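Local coordinates for motility-associated killing factor MakB (Vibrio cholerae serotype O1, PDB 6W1W), which probably acts as one component of a three-component cytotoxin that structurally resembles alpha-pore-forming toxins, at residues E152-E156 with L248-A253; M196-G202 with P342-L348; V61-F65 with K130-A135. All coordinates share one frame. Residues are numbered along the deposited sequence.

Overall arrangement
The three contacts join parts of a long helical protein that are distant in sequence. Contact 3 packs two antiparallel helices about 14 Å from the centre of the chain, whereas contact 1 ties two helix ends together at the surface, about 35 Å from that centre. Contact 2 pairs parallel strands in the sheet. The centres of contacts 1 and 2 lie about 24 Å apart, but their nearest atoms are only about 7 Å apart, and their segments alternate along the sequence. Contact 3 closes before either begins; its centre is about 33 Å from that of contact 1 and 26 Å from that of contact 2. A bound 1,2-ethanediol, probably from crystallisation, lies near Ile199.

Contact 1: residues E152-E156 with L248-A253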
loop_
_atom_site.group_PDB
_atom_site.type_symbol
_atom_site.label_atom_id
_atom_site.label_comp_id
_atom_site.label_asym_id
_atom_site.label_seq_id
_atom_site.Cartn_x
_atom_site.Cartn_y
_atom_site.Cartn_z
ATOM N N GLU A 152 -18.665 -29.596 3.085
ATOM C CA GLU A 152 -18.883 -30.698 4.012
ATOM C C GLU A 152 -19.447 -30.231 5.348
ATOM O O GLU A 152 -19.687 -31.061 6.232
ATOM C CB GLU A 152 -17.583 -31.485 4.224
ATOM C CG GLU A 152 -16.507 -30.777 5.036
ATOM C CD GLU A 152 -15.286 -31.659 5.235
ATOM O OE1 GLU A 152 -14.806 -32.241 4.236
ATOM O OE2 GLU A 152 -14.815 -31.786 6.386
ATOM N N LEU A 153 -19.676 -28.931 5.504
ATOM C CA LEU A 153 -20.326 -28.350 6.671
ATOM C C LEU A 153 -21.555 -27.544 6.260
ATOM O O LEU A 153 -21.859 -26.500 6.843
ATOM C CB LEU A 153 -19.355 -27.472 7.458
ATOM C CG LEU A 153 -18.183 -28.147 8.167
ATOM C CD1 LEU A 153 -17.194 -27.102 8.670
ATOM C CD2 LEU A 153 -18.687 -29.009 9.313
ATOM N N ALA A 154 -22.288 -28.033 5.257
ATOM C CA ALA A 154 -23.366 -27.260 4.650
ATOM C C ALA A 154 -24.602 -27.140 5.535
ATOM O O ALA A 154 -25.407 -26.227 5.320
ATOM C CB ALA A 154 -23.758 -27.875 3.307
ATOM N N SER A 155 -24.775 -28.027 6.519
ATOM C CA SER A 155 -25.921 -27.921 7.417
ATOM C C SER A 155 -25.867 -26.679 8.298
ATOM O O SER A 155 -26.859 -26.374 8.970
ATOM C CB SER A 155 -26.025 -29.171 8.296
ATOM O OG SER A 155 -24.928 -29.265 9.186
ATOM N N GLU A 156 -24.745 -25.957 8.304
ATOM C CA GLU A 156 -24.559 -24.762 9.118
ATOM C C GLU A 156 -24.167 -23.561 8.265
ATOM O O GLU A 156 -23.424 -22.688 8.719
ATOM C CB GLU A 156 -23.508 -25.001 10.200
ATOM C CG GLU A 156 -23.812 -26.165 11.123
ATOM C CD GLU A 156 -22.731 -26.377 12.171
ATOM O OE1 GLU A 156 -21.792 -27.158 11.915
ATOM O OE2 GLU A 156 -22.816 -25.756 13.252
ATOM N N LEU A 248 -23.546 -20.390 18.146
ATOM C CA LEU A 248 -24.586 -21.144 17.468
ATOM C C LEU A 248 -24.034 -22.164 16.482
ATOM O O LEU A 248 -24.810 -22.949 15.928
ATOM C CB LEU A 248 -25.530 -20.180 16.740
ATOM C CG LEU A 248 -25.865 -18.923 17.548
ATOM C CD1 LEU A 248 -26.514 -17.879 16.660
ATOM C CD2 LEU A 248 -26.757 -19.265 18.732
ATOM N N ALA A 249 -22.721 -22.179 16.265
ATOM C CA ALA A 249 -22.087 -23.018 15.261
ATOM C C ALA A 249 -21.100 -23.976 15.915
ATOM O O ALA A 249 -20.591 -23.728 17.011
ATOM C CB ALA A 249 -21.363 -22.167 14.208
ATOM N N SER A 250 -20.828 -25.075 15.215
ATOM C CA SER A 250 -19.913 -26.098 15.697
ATOM C C SER A 250 -18.460 -25.631 15.579
ATOM O O SER A 250 -18.152 -24.583 15.001
ATOM C CB SER A 250 -20.115 -27.397 14.922
ATOM O OG SER A 250 -20.007 -27.167 13.528
ATOM N N GLU A 251 -17.556 -26.442 16.134
ATOM C CA GLU A 251 -16.145 -26.066 16.182
ATOM C C GLU A 251 -15.578 -25.849 14.784
ATOM O O GLU A 251 -14.957 -24.816 14.508
ATOM C CB GLU A 251 -15.344 -27.134 16.924
ATOM C CG GLU A 251 -15.595 -27.177 18.418
ATOM C CD GLU A 251 -14.317 -27.024 19.214
ATOM O OE1 GLU A 251 -13.278 -26.685 18.603
ATOM O OE2 GLU A 251 -14.350 -27.245 20.445
ATOM N N GLU A 252 -15.774 -26.821 13.889
ATOM C CA GLU A 252 -15.258 -26.682 12.531
ATOM C C GLU A 252 -15.933 -25.531 11.799
ATOM O O GLU A 252 -15.267 -24.754 11.103
ATOM C CB GLU A 252 -15.441 -27.987 11.757
ATOM C CG GLU A 252 -14.416 -29.059 12.087
ATOM C CD GLU A 252 -14.356 -30.149 11.034
ATOM O OE1 GLU A 252 -14.704 -29.870 9.864
ATOM O OE2 GLU A 252 -13.959 -31.284 11.374
ATOM N N ALA A 253 -17.254 -25.405 11.948
ATOM C CA ALA A 253 -17.987 -24.344 11.267
ATOM C C ALA A 253 -17.477 -22.965 11.662
ATOM O O ALA A 253 -17.438 -22.053 10.827
ATOM C CB ALA A 253 -19.481 -24.469 11.565
#
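Glu156 extends its side chain over the start of the facing helix, where its carboxylate grips Ser250 at two points. The hydroxyl OG of Ser250 donates a very short hydrogen bond of 2.4 Å to Glu156 OE1, and Ser250 N donates to Glu156 OE2 at 2.9 Å. Both residues are N-caps, Ser250 of helix 251-270 and Glu156 of helix 157-176, so the contact links the beginnings of two helices through one side chain. The m, t rotamer of Glu156 lays its chain across the gap, bringing OE1 within 3.6 Å of Ala253 CB. Leu153 adds van der Waals packing: its CD1 sits 3.7 Å from both Glu252 CB and Ala253 N. The turn that presents these two residues is held by a backbone hydrogen bond of 3.3 Å from Glu156 N to Leu153 O. Not every approach is favourable, since Glu152 OE2 and Glu252 OE1 bring like charges to 4.0 Å near the solvent. The contact joins the turn between helices 100-151 and 157-176 to the start of helix 251-270, with Ala253 resting on Met160 of helix 157-176 and both Glu152 and Glu252 touching Trp47 of helix 46-66.

Contact 2: residues M196-G202 with P342-L348; sequences MVTISYG and PVLVNTL
Parallel pairing inside a mixed beta-sheet joins strand 193-203 to strand 338-346. Residues 196-202 and 343-346 are extended; Thr347 and Leu348 turn out of the strand. The register sets Val197 opposite Val343 through Ser200 opposite Asn346, axes 4.6 Å apart and crossing at -20°. Ser200, Thr347 and Val345 carry the largest buried areas. Val345, paired with Ile199, bonds to the residues flanking that partner: Val345 N donates to Thr198 O at 2.6 Å and Val345 O accepts from Ser200 N at 3.1 Å. Val343 N donates to Met196 O at 3.2 Å. Val345 (chi1 t) shares a face with Val197 and Ile199; its CG2 lies 3.8 Å from Val197 CG1, and helices 157-176 and 225-230 pack on this side. On the opposite face Ser200 CB meets Leu344 CD1 at 3.7 Å. Thr347 (phi/psi -84/-19, chi1 p) ends the ladder: its N and OG1 donate to Ser200 O at 3.2 and 3.3 Å. Leu348 CD2 rests 3.9 Å from Gly202 CA, where a beta carbon would clash.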
loop_
_atom_site.group_PDB
_atom_site.type_symbol
_atom_site.label_atom_id
_atom_site.label_comp_id
_atom_site.label_asym_id
_atom_site.label_seq_id
_atom_site.Cartn_x
_atom_site.Cartn_y
_atom_site.Cartn_z
ATOM N N MET A 196 0.347 -1.247 14.432
ATOM C CA MET A 196 -0.071 -2.577 14.004
ATOM C C MET A 196 -1.228 -3.057 14.873
ATOM O O MET A 196 -1.094 -3.155 16.098
ATOM C CB MET A 196 1.099 -3.561 14.065
ATOM C CG MET A 196 2.218 -3.274 13.070
ATOM S SD MET A 196 1.646 -3.077 11.363
ATOM C CE MET A 196 0.906 -4.678 11.048
ATOM N N VAL A 197 -2.354 -3.364 14.239
ATOM C CA VAL A 197 -3.551 -3.813 14.940
ATOM C C VAL A 197 -3.687 -5.311 14.694
ATOM O O VAL A 197 -4.115 -5.745 13.620
ATOM C CB VAL A 197 -4.796 -3.049 14.485
ATOM C CG1 VAL A 197 -6.015 -3.523 15.255
ATOM C CG2 VAL A 197 -4.586 -1.568 14.656
ATOM N N THR A 198 -3.322 -6.103 15.695
ATOM C CA THR A 198 -3.556 -7.538 15.669
ATOM C C THR A 198 -4.987 -7.829 16.110
ATOM O O THR A 198 -5.403 -7.413 17.196
ATOM C CB THR A 198 -2.568 -8.250 16.585
ATOM O OG1 THR A 198 -1.235 -7.829 16.274
ATOM C CG2 THR A 198 -2.688 -9.757 16.422
ATOM N N ILE A 199 -5.740 -8.530 15.268
ATOM C CA ILE A 199 -7.043 -9.081 15.630
ATOM C C ILE A 199 -6.874 -10.587 15.766
ATOM O O ILE A 199 -6.451 -11.257 14.816
ATOM C CB ILE A 199 -8.120 -8.750 14.587
ATOM C CG1 ILE A 199 -8.109 -7.264 14.240
ATOM C CG2 ILE A 199 -9.493 -9.173 15.084
ATOM C CD1 ILE A 199 -9.081 -6.908 13.134
ATOM N N SER A 200 -7.215 -11.125 16.935
ATOM C CA SER A 200 -6.963 -12.530 17.239
ATOM C C SER A 200 -8.288 -13.247 17.452
ATOM O O SER A 200 -8.964 -13.032 18.464
ATOM C CB SER A 200 -6.059 -12.677 18.465
ATOM O OG SER A 200 -6.810 -12.931 19.636
ATOM N N TYR A 201 -8.646 -14.103 16.506
ATOM C CA TYR A 201 -9.874 -14.875 16.571
ATOM C C TYR A 201 -9.607 -16.205 17.266
ATOM O O TYR A 201 -8.459 -16.598 17.501
ATOM C CB TYR A 201 -10.439 -15.103 15.167
ATOM C CG TYR A 201 -10.617 -13.823 14.377
ATOM C CD1 TYR A 201 -9.561 -13.273 13.650
ATOM C CD2 TYR A 201 -11.832 -13.160 14.362
ATOM C CE1 TYR A 201 -9.716 -12.093 12.932
ATOM C CE2 TYR A 201 -11.997 -11.984 13.652
ATOM C CZ TYR A 201 -10.941 -11.453 12.938
ATOM O OH TYR A 201 -11.119 -10.279 12.234
ATOM N N GLY A 202 -10.694 -16.898 17.597
ATOM C CA GLY A 202 -10.625 -18.179 18.276
ATOM C C GLY A 202 -11.931 -18.925 18.115
ATOM O O GLY A 202 -12.934 -18.376 17.657
ATOM N N PRO A 342 1.421 -0.935 19.249
ATOM C CA PRO A 342 0.455 -1.879 18.681
ATOM C C PRO A 342 -0.661 -2.175 19.665
ATOM O O PRO A 342 -0.503 -2.057 20.881
ATOM C CB PRO A 342 1.296 -3.126 18.408
ATOM C CG PRO A 342 2.397 -3.042 19.418
ATOM C CD PRO A 342 2.712 -1.577 19.547
ATOM N N VAL A 343 -1.808 -2.570 19.119
ATOM C CA VAL A 343 -2.990 -2.878 19.916
ATOM C C VAL A 343 -3.551 -4.217 19.450
ATOM O O VAL A 343 -3.697 -4.447 18.244
ATOM C CB VAL A 343 -4.047 -1.758 19.818
ATOM C CG1 VAL A 343 -3.745 -0.830 18.653
ATOM C CG2 VAL A 343 -5.447 -2.339 19.690
ATOM N N LEU A 344 -3.845 -5.101 20.403
ATOM C CA LEU A 344 -4.404 -6.418 20.119
ATOM C C LEU A 344 -5.903 -6.404 20.403
ATOM O O LEU A 344 -6.321 -6.184 21.545
ATOM C CB LEU A 344 -3.702 -7.493 20.951
ATOM C CG LEU A 344 -4.406 -8.844 21.126
ATOM C CD1 LEU A 344 -4.647 -9.537 19.793
ATOM C CD2 LEU A 344 -3.613 -9.747 22.056
ATOM N N VAL A 345 -6.704 -6.660 19.370
ATOM C CA VAL A 345 -8.152 -6.782 19.494
ATOM C C VAL A 345 -8.463 -8.267 19.664
ATOM O O VAL A 345 -8.599 -9.006 18.686
ATOM C CB VAL A 345 -8.879 -6.185 18.284
ATOM C CG1 VAL A 345 -10.380 -6.203 18.505
ATOM C CG2 VAL A 345 -8.395 -4.775 18.009
ATOM N N ASN A 346 -8.593 -8.707 20.913
ATOM C CA ASN A 346 -8.821 -10.113 21.240
ATOM C C ASN A 346 -10.326 -10.386 21.254
ATOM O O ASN A 346 -11.026 -9.980 22.186
ATOM C CB ASN A 346 -8.181 -10.436 22.590
ATOM C CG ASN A 346 -8.198 -11.920 22.922
ATOM O OD1 ASN A 346 -9.070 -12.667 22.477
ATOM N ND2 ASN A 346 -7.227 -12.352 23.728
ATOM N N THR A 347 -10.821 -11.101 20.239
ATOM C CA THR A 347 -12.261 -11.295 20.090
ATOM C C THR A 347 -12.816 -12.452 20.912
ATOM O O THR A 347 -14.032 -12.504 21.133
ATOM C CB THR A 347 -12.636 -11.513 18.619
ATOM O OG1 THR A 347 -12.218 -12.818 18.201
ATOM C CG2 THR A 347 -11.986 -10.457 17.736
ATOM N N LEU A 348 -11.980 -13.386 21.362
ATOM C CA LEU A 348 -12.483 -14.414 22.264
ATOM C C LEU A 348 -12.547 -13.935 23.710
ATOM O O LEU A 348 -12.960 -14.704 24.585
ATOM C CB LEU A 348 -11.640 -15.697 22.156
ATOM C CG LEU A 348 -10.131 -15.689 22.420
ATOM C CD1 LEU A 348 -9.769 -16.729 23.470
ATOM C CD2 LEU A 348 -9.343 -15.936 21.136
#

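Contact 3: residues V61-F65 with K130-A135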
loop_
_atom_site.group_PDB
_atom_site.type_symbol
_atom_site.label_atom_id
_atom_site.label_comp_id
_atom_site.label_asym_id
_atom_site.label_seq_id
_atom_site.Cartn_x
_atom_site.Cartn_y
_atom_site.Cartn_z
ATOM N N VAL A 61 5.202 -16.775 -1.535
ATOM C CA VAL A 61 4.976 -16.185 -2.851
ATOM C C VAL A 61 5.263 -14.689 -2.819
ATOM O O VAL A 61 5.823 -14.128 -3.770
ATOM C CB VAL A 61 3.542 -16.491 -3.322
ATOM C CG1 VAL A 61 3.078 -15.462 -4.329
ATOM C CG2 VAL A 61 3.472 -17.888 -3.923
ATOM N N MET A 62 4.913 -14.023 -1.720
ATOM C CA MET A 62 5.120 -12.585 -1.614
ATOM C C MET A 62 6.543 -12.210 -1.226
ATOM O O MET A 62 6.904 -11.034 -1.348
ATOM C CB MET A 62 4.138 -11.988 -0.605
ATOM C CG MET A 62 2.692 -12.307 -0.920
ATOM S SD MET A 62 2.263 -11.904 -2.626
ATOM C CE MET A 62 2.466 -10.123 -2.624
ATOM N N ASN A 63 7.355 -13.174 -0.779
ATOM C CA ASN A 63 8.730 -12.885 -0.381
ATOM C C ASN A 63 9.548 -12.277 -1.513
ATOM O O ASN A 63 10.534 -11.579 -1.251
ATOM C CB ASN A 63 9.409 -14.161 0.119
ATOM C CG ASN A 63 10.785 -13.902 0.701
ATOM O OD1 ASN A 63 11.787 -13.907 -0.014
ATOM N ND2 ASN A 63 10.840 -13.676 2.010
ATOM N N GLU A 64 9.163 -12.521 -2.764
ATOM C CA GLU A 64 9.889 -11.934 -3.884
ATOM C C GLU A 64 9.661 -10.429 -3.952
ATOM O O GLU A 64 10.616 -9.648 -4.034
ATOM C CB GLU A 64 9.467 -12.607 -5.191
ATOM C CG GLU A 64 10.163 -12.060 -6.422
ATOM C CD GLU A 64 9.466 -12.469 -7.704
ATOM O OE1 GLU A 64 8.402 -13.120 -7.621
ATOM O OE2 GLU A 64 9.982 -12.135 -8.793
ATOM N N PHE A 65 8.395 -10.005 -3.915
ATOM C CA PHE A 65 8.087 -8.579 -3.932
ATOM C C PHE A 65 8.476 -7.905 -2.619
ATOM O O PHE A 65 8.923 -6.751 -2.624
ATOM C CB PHE A 65 6.600 -8.376 -4.243
ATOM C CG PHE A 65 5.860 -7.538 -3.230
ATOM C CD1 PHE A 65 5.288 -8.123 -2.106
ATOM C CD2 PHE A 65 5.707 -6.172 -3.416
ATOM C CE1 PHE A 65 4.601 -7.358 -1.175
ATOM C CE2 PHE A 65 5.018 -5.402 -2.490
ATOM C CZ PHE A 65 4.465 -5.997 -1.369
ATOM N N LYS A 130 3.373 -8.427 -11.573
ATOM C CA LYS A 130 3.659 -9.840 -11.370
ATOM C C LYS A 130 3.269 -10.288 -9.965
ATOM O O LYS A 130 2.644 -11.341 -9.796
ATOM C CB LYS A 130 5.136 -10.123 -11.647
ATOM C CG LYS A 130 5.440 -11.597 -11.854
ATOM C CD LYS A 130 6.921 -11.833 -12.074
ATOM C CE LYS A 130 7.730 -11.314 -10.898
ATOM N NZ LYS A 130 9.179 -11.634 -11.021
ATOM N N SER A 131 3.605 -9.490 -8.949
ATOM C CA SER A 131 3.244 -9.833 -7.577
ATOM C C SER A 131 1.742 -9.745 -7.327
ATOM O O SER A 131 1.238 -10.392 -6.399
ATOM C CB SER A 131 3.989 -8.926 -6.601
ATOM O OG SER A 131 3.795 -7.565 -6.933
ATOM N N TYR A 132 1.011 -8.962 -8.124
ATOM C CA TYR A 132 -0.445 -8.988 -8.029
ATOM C C TYR A 132 -0.987 -10.351 -8.441
ATOM O O TYR A 132 -1.757 -10.979 -7.703
ATOM C CB TYR A 132 -1.064 -7.883 -8.889
ATOM C CG TYR A 132 -2.565 -8.028 -9.070
ATOM C CD1 TYR A 132 -3.444 -7.699 -8.042
ATOM C CD2 TYR A 132 -3.100 -8.497 -10.265
ATOM C CE1 TYR A 132 -4.812 -7.832 -8.200
ATOM C CE2 TYR A 132 -4.467 -8.634 -10.432
ATOM C CZ TYR A 132 -5.317 -8.301 -9.397
ATOM O OH TYR A 132 -6.675 -8.435 -9.559
ATOM N N ASN A 133 -0.582 -10.830 -9.623
ATOM C CA ASN A 133 -1.041 -12.131 -10.100
ATOM C C ASN A 133 -0.534 -13.258 -9.212
ATOM O O ASN A 133 -1.227 -14.267 -9.028
ATOM C CB ASN A 133 -0.591 -12.352 -11.545
ATOM C CG ASN A 133 -1.224 -11.369 -12.514
ATOM O OD1 ASN A 133 -0.527 -10.653 -13.237
ATOM N ND2 ASN A 133 -2.551 -11.339 -12.544
ATOM N N GLN A 134 0.669 -13.106 -8.658
ATOM C CA GLN A 134 1.174 -14.083 -7.703
ATOM C C GLN A 134 0.310 -14.122 -6.448
ATOM O O GLN A 134 -0.074 -15.200 -5.978
ATOM C CB GLN A 134 2.632 -13.767 -7.364
ATOM C CG GLN A 134 3.601 -14.228 -8.433
ATOM C CD GLN A 134 3.296 -15.644 -8.876
ATOM O OE1 GLN A 134 2.764 -15.873 -9.965
ATOM N NE2 GLN A 134 3.611 -16.607 -8.017
ATOM N N ALA A 135 -0.022 -12.945 -5.901
ATOM C CA ALA A 135 -0.901 -12.883 -4.737
ATOM C C ALA A 135 -2.299 -13.388 -5.074
ATOM O O ALA A 135 -2.940 -14.058 -4.255
ATOM C CB ALA A 135 -0.957 -11.454 -4.201
#
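Antiparallel helix packing joins the end of helix 46-66 to the middle of the long helix 100-151, within the elongated helical bundle that dominates this chain. The local axes run at 166° to each other and approach to 9.5 Å, a usual spacing for packed helices, with the CA atoms of Phe65 and Ser131 6.2 Å apart. Over about one and a half turns of each helix, Val61, Met62 and Phe65 lie against Ala135 and the CB atoms of Ser131 and Gln134. Val61 CG1 lies 3.5 Å from Gln134 CB, Met62 SD reaches 3.6 Å from Ala135 CB, and Phe65 CB meets Ser131 CB at 3.6 Å. Met62 starts sideways, and its all-m rotamer brings its sulfur to Ala135. At the exposed border Glu64 OE2 forms a very short salt bridge of 2.4 Å with Lys130 NZ, spanning the groove between the helices. Helix 46-66 is kinked here, the amides of Glu64 and Phe65 lacking bonds to the preceding turn. Small Ser131 admits a close approach, its hydroxyl OG being hydrogen-bonded back to Phe128 O and Val127 O in its own helix. A third helix, 9-35, completes the packing: Tyr29 touches both Met62 and Ala135, and Phe65 rests against Ile26 and Asp30.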